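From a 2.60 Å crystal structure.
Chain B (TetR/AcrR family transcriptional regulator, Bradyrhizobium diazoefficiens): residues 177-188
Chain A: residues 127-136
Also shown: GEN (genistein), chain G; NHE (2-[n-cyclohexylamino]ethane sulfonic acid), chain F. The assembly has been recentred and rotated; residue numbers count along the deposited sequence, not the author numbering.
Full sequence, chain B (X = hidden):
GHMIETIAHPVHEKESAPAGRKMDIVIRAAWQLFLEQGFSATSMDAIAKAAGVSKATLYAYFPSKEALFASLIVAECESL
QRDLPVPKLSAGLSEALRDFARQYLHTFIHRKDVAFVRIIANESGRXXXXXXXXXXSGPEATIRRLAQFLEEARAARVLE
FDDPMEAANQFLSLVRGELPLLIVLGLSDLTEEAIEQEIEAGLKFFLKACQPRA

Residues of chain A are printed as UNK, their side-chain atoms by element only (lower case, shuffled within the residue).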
# COMPACT_ATOMS: atom_id res chain seq x y z
N GLY B 177 -6.79 5.26 2.41
CA GLY B 177 -6.84 4.20 3.39
C GLY B 177 -6.05 2.98 3.00
O GLY B 177 -4.86 3.03 2.80
N GLU B 178 -6.77 1.92 2.78
CA GLU B 178 -6.24 0.57 2.69
C GLU B 178 -6.27 0.03 1.28
O GLU B 178 -5.96 -1.12 1.00
CB GLU B 178 -7.18 -0.24 3.52
CG GLU B 178 -6.52 -1.09 4.56
CD GLU B 178 -7.53 -2.04 5.18
OE1 GLU B 178 -8.78 -1.90 4.90
OE2 GLU B 178 -7.04 -2.90 5.93
N LEU B 179 -6.67 0.89 0.37
CA LEU B 179 -7.04 0.45 -0.94
C LEU B 179 -5.87 -0.10 -1.76
O LEU B 179 -6.01 -1.06 -2.50
CB LEU B 179 -7.81 1.57 -1.59
CG LEU B 179 -7.93 1.60 -3.10
CD1 LEU B 179 -9.32 2.08 -3.46
CD2 LEU B 179 -6.90 2.55 -3.70
N PRO B 180 -4.69 0.46 -1.60
CA PRO B 180 -3.58 -0.06 -2.41
C PRO B 180 -3.38 -1.55 -2.13
O PRO B 180 -3.10 -2.34 -3.05
CB PRO B 180 -2.38 0.73 -1.91
CG PRO B 180 -2.96 1.99 -1.34
CD PRO B 180 -4.36 1.73 -0.92
N LEU B 181 -3.48 -1.90 -0.86
CA LEU B 181 -3.33 -3.28 -0.47
C LEU B 181 -4.45 -4.13 -1.05
O LEU B 181 -4.21 -5.20 -1.60
CB LEU B 181 -3.36 -3.41 1.05
CG LEU B 181 -3.34 -4.84 1.58
CD1 LEU B 181 -1.98 -5.46 1.36
CD2 LEU B 181 -3.71 -4.84 3.04
N LEU B 182 -5.67 -3.67 -0.88
CA LEU B 182 -6.79 -4.40 -1.40
C LEU B 182 -6.62 -4.65 -2.92
O LEU B 182 -6.94 -5.72 -3.43
CB LEU B 182 -8.07 -3.63 -1.10
CG LEU B 182 -8.41 -3.62 0.39
CD1 LEU B 182 -9.54 -2.69 0.74
CD2 LEU B 182 -8.77 -5.02 0.86
N ILE B 183 -6.13 -3.65 -3.64
CA ILE B 183 -6.03 -3.73 -5.09
C ILE B 183 -5.02 -4.79 -5.47
O ILE B 183 -5.28 -5.65 -6.29
CB ILE B 183 -5.62 -2.37 -5.67
CG1 ILE B 183 -6.82 -1.42 -5.66
CG2 ILE B 183 -5.10 -2.51 -7.08
CD1 ILE B 183 -6.44 0.02 -5.91
N VAL B 184 -3.86 -4.67 -4.87
CA VAL B 184 -2.79 -5.62 -5.03
C VAL B 184 -3.20 -7.07 -4.73
O VAL B 184 -2.79 -7.99 -5.42
CB VAL B 184 -1.64 -5.16 -4.14
CG1 VAL B 184 -0.77 -6.30 -3.72
CG2 VAL B 184 -0.82 -4.11 -4.87
N LEU B 185 -4.02 -7.28 -3.71
CA LEU B 185 -4.53 -8.62 -3.40
C LEU B 185 -5.65 -9.07 -4.33
O LEU B 185 -6.02 -10.22 -4.34
CB LEU B 185 -5.08 -8.66 -1.97
CG LEU B 185 -4.04 -8.44 -0.85
CD1 LEU B 185 -4.69 -8.38 0.52
CD2 LEU B 185 -2.97 -9.51 -0.86
N GLY B 186 -6.19 -8.13 -5.10
CA GLY B 186 -7.25 -8.43 -6.03
C GLY B 186 -8.58 -8.52 -5.34
O GLY B 186 -9.44 -9.24 -5.78
N LEU B 187 -8.76 -7.76 -4.27
CA LEU B 187 -10.02 -7.75 -3.54
C LEU B 187 -10.79 -6.46 -3.64
O LEU B 187 -11.86 -6.35 -3.08
CB LEU B 187 -9.75 -7.96 -2.07
CG LEU B 187 -8.93 -9.19 -1.71
CD1 LEU B 187 -8.64 -9.11 -0.22
CD2 LEU B 187 -9.67 -10.47 -2.07
N SER B 188 -10.23 -5.46 -4.32
CA SER B 188 -10.90 -4.18 -4.37
C SER B 188 -11.92 -4.23 -5.47
O SER B 188 -11.56 -4.52 -6.62
CB SER B 188 -9.95 -3.07 -4.67
OG SER B 188 -10.69 -1.87 -4.72
N UNK A 127 -6.82 -16.78 -6.70
CA UNK A 127 -7.11 -17.47 -5.45
C UNK A 127 -7.72 -16.50 -4.45
O UNK A 127 -7.17 -16.27 -3.40
c UNK A 127 -4.36 -19.25 -6.68
c UNK A 127 -4.00 -20.31 -7.52
c UNK A 127 -5.78 -21.62 -6.60
c UNK A 127 -6.14 -20.56 -5.78
c UNK A 127 -5.86 -18.19 -4.92
c UNK A 127 -4.71 -21.50 -7.48
c UNK A 127 -5.43 -19.35 -5.80
N UNK A 128 -8.91 -15.95 -4.78
CA UNK A 128 -9.54 -14.92 -3.93
C UNK A 128 -9.86 -15.36 -2.54
O UNK A 128 -9.83 -14.55 -1.62
c UNK A 128 -11.05 -15.73 -5.62
c UNK A 128 -9.68 -16.18 -6.01
c UNK A 128 -10.84 -14.60 -4.66
N UNK A 129 -10.13 -16.63 -2.34
CA UNK A 129 -10.44 -17.09 -1.00
C UNK A 129 -9.20 -17.04 -0.10
O UNK A 129 -9.29 -16.61 1.03
c UNK A 129 -11.24 -19.03 0.40
c UNK A 129 -12.42 -18.39 -1.72
c UNK A 129 -11.08 -18.48 -1.02
N UNK A 130 -8.06 -17.49 -0.60
CA UNK A 130 -6.82 -17.34 0.15
C UNK A 130 -6.45 -15.87 0.35
O UNK A 130 -5.93 -15.48 1.38
c UNK A 130 -4.67 -20.05 -1.63
c UNK A 130 -5.62 -20.15 0.68
c UNK A 130 -5.69 -18.03 -0.58
c UNK A 130 -5.77 -19.54 -0.70
N UNK A 131 -6.67 -15.05 -0.66
CA UNK A 131 -6.30 -13.65 -0.55
C UNK A 131 -7.13 -13.01 0.57
O UNK A 131 -6.64 -12.25 1.38
c UNK A 131 -6.54 -12.97 -1.87
N UNK A 132 -8.40 -13.36 0.64
CA UNK A 132 -9.23 -12.79 1.71
C UNK A 132 -8.89 -13.37 3.05
O UNK A 132 -8.95 -12.69 4.07
n UNK A 132 -12.89 -10.74 0.92
c UNK A 132 -11.58 -12.27 2.41
n UNK A 132 -12.74 -8.49 0.49
c UNK A 132 -12.73 -9.49 1.36
c UNK A 132 -10.70 -13.01 1.43
c UNK A 132 -12.91 -11.92 1.78
n UNK A 132 -12.52 -9.24 2.67
N UNK A 133 -8.52 -14.63 3.06
CA UNK A 133 -8.11 -15.25 4.31
C UNK A 133 -6.91 -14.49 4.90
O UNK A 133 -6.83 -14.28 6.10
c UNK A 133 -6.76 -18.82 5.04
c UNK A 133 -7.23 -17.42 5.34
c UNK A 133 -7.75 -16.72 4.08
c UNK A 133 -8.29 -17.44 6.42
N UNK A 134 -5.96 -14.14 4.05
CA UNK A 134 -4.82 -13.39 4.50
C UNK A 134 -5.25 -12.03 5.03
O UNK A 134 -4.89 -11.63 6.14
c UNK A 134 -2.76 -12.17 3.71
c UNK A 134 -1.95 -9.94 3.56
c UNK A 134 -2.89 -10.90 3.24
c UNK A 134 -1.72 -12.47 4.57
c UNK A 134 -0.79 -11.53 4.91
c UNK A 134 -3.79 -13.21 3.38
c UNK A 134 -0.91 -10.26 4.39
N UNK A 135 -6.05 -11.32 4.24
CA UNK A 135 -6.52 -10.01 4.66
C UNK A 135 -7.21 -10.04 6.03
O UNK A 135 -6.90 -9.22 6.88
o UNK A 135 -9.47 -4.45 5.51
c UNK A 135 -7.17 -6.93 4.05
c UNK A 135 -9.25 -7.93 4.59
c UNK A 135 -8.93 -5.62 5.01
c UNK A 135 -7.63 -5.71 4.50
c UNK A 135 -9.74 -6.73 5.06
c UNK A 135 -7.46 -9.40 3.63
c UNK A 135 -7.98 -8.05 4.07
N UNK A 136 -8.11 -11.00 6.24
CA UNK A 136 -8.90 -11.06 7.48
C UNK A 136 -8.12 -11.55 8.67
O UNK A 136 -8.42 -11.20 9.81
c UNK A 136 -10.17 -11.90 7.31
o UNK A 136 -12.76 -12.95 6.80
c UNK A 136 -11.09 -11.34 6.23
c UNK A 136 -12.53 -11.84 6.27
o UNK A 136 -13.42 -11.10 5.75
C1 GEN G . 1.17 2.97 -4.55
C2 GEN G . 0.96 4.39 -4.48
O2 GEN G . 0.97 5.18 -5.61
C3 GEN G . 0.72 5.08 -3.29
C4 GEN G . 0.69 4.39 -2.11
O4 GEN G . 0.46 5.13 -0.99
C5 GEN G . 0.92 2.90 -2.13
C6 GEN G . 0.91 2.11 -0.90
O6 GEN G . 0.68 2.74 0.17
C7 GEN G . 1.22 0.62 -0.99
C8 GEN G . 1.41 0.00 -2.27
O9 GEN G . 1.40 0.74 -3.40
C10 GEN G . 1.17 2.14 -3.40
C11 GEN G . 0.99 -0.22 0.23
C12 GEN G . 1.42 -1.54 0.45
C13 GEN G . 0.93 -2.19 1.62
C14 GEN G . -0.03 -1.59 2.49
O14 GEN G . -0.50 -2.23 3.61
C15 GEN G . -0.53 -0.32 2.22
C16 GEN G . -0.04 0.32 1.10
C3' NHE F . -12.84 -1.25 8.88
C2' NHE F . -12.19 -2.19 7.86
C1' NHE F . -12.82 -2.13 6.46
C6' NHE F . -13.08 -0.69 6.03
N NHE F . -11.91 -2.78 5.52
C1 NHE F . -12.27 -3.04 4.13
C2 NHE F . -12.92 -4.42 3.99
S NHE F . -13.31 -4.85 2.42
O1 NHE F . -13.44 -6.48 2.32
O2 NHE F . -14.58 -4.30 2.03
O3 NHE F . -12.27 -4.45 1.52
C5' NHE F . -13.82 0.16 7.08
C4' NHE F . -13.07 0.18 8.40

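Position 127 of chain A carries seven side-chain carbons, one leading into a six-membered ring with no heteroatom. The CB lies 8.0 Å from L185(B) O, and the ring leads away from the chain B stretch; the residue precedes the helix as its N-cap. It is F127(A). At position 128 three carbons close a ring onto the backbone N, which identifies P128(A); its backbone O lies 4.1 Å from L187(B) CD2. Position 129 has three carbons, one bearing the other two, and points away from chain B: V129(A). Four carbons forked at the second, out of reach of the opposing stretch, make position 130 a leucine, L130(A).

Position 131 has a single carbon, CB, directed toward chain B. This CB sits 3.7 Å from L185(B) O and 4.0 Å from L187(B) CD2, and the residue is A131(A). So short a side chain accompanies a close backbone approach, with the CA atoms of A131(A) and L185(B) 6.0 Å apart.

Position 132 shows three carbons, a nitrogen, and a carbon carrying two further nitrogens, a guanidinium that L187(B) CD1 covers on one face. This is R132(A). Its NH2 lies 4.0 Å from L187(B) CB and donates a hydrogen bond to O1 of the buffer molecule NHE (2.8 Å). Position 133, again four carbons forked at the second, does not reach chain B and is L133(A).

At position 134 one carbon leads to a plain six-carbon ring whose edge meets L185(B) CD1. The residue is F134(A), with its CD2 4.1 Å from L185(B) CD1. Position 135 has the same framework, with one oxygen attached to the ring, which lies beside the carboxylate of E178(B): Y135(A). Its OH donates a 2.7 Å hydrogen bond to E178(B) OE1, and NHE N donates one to the same OH (3.0 Å). Position 136 has three carbons, the third carrying two oxygens, beyond contact with chain B; it is E136(A), whose OE2 forms a long salt bridge with R132(A) NH1 (3.7 Å).

The two helices run nearly antiparallel, at 153°, and Y135(A) contributes the largest buried area. L182(B) CD2 rests over its ring face, 4.1 Å from the centroid in a CH-pi contact, while L181(B) CD2 approaches the ring edge. Beyond the chain B helix, G186(B) adopts positive phi in a Schellman motif, and the following L187(B) packs its CD1 4.0 Å from Y135(A) CB. Leucines thus pack on one face of the tyrosine ring and at its edge, while its hydroxyl bonds to E178(B) OE1 and accepts a hydrogen bond from NHE N.

Chain A (127-136) FPVLARLFYE
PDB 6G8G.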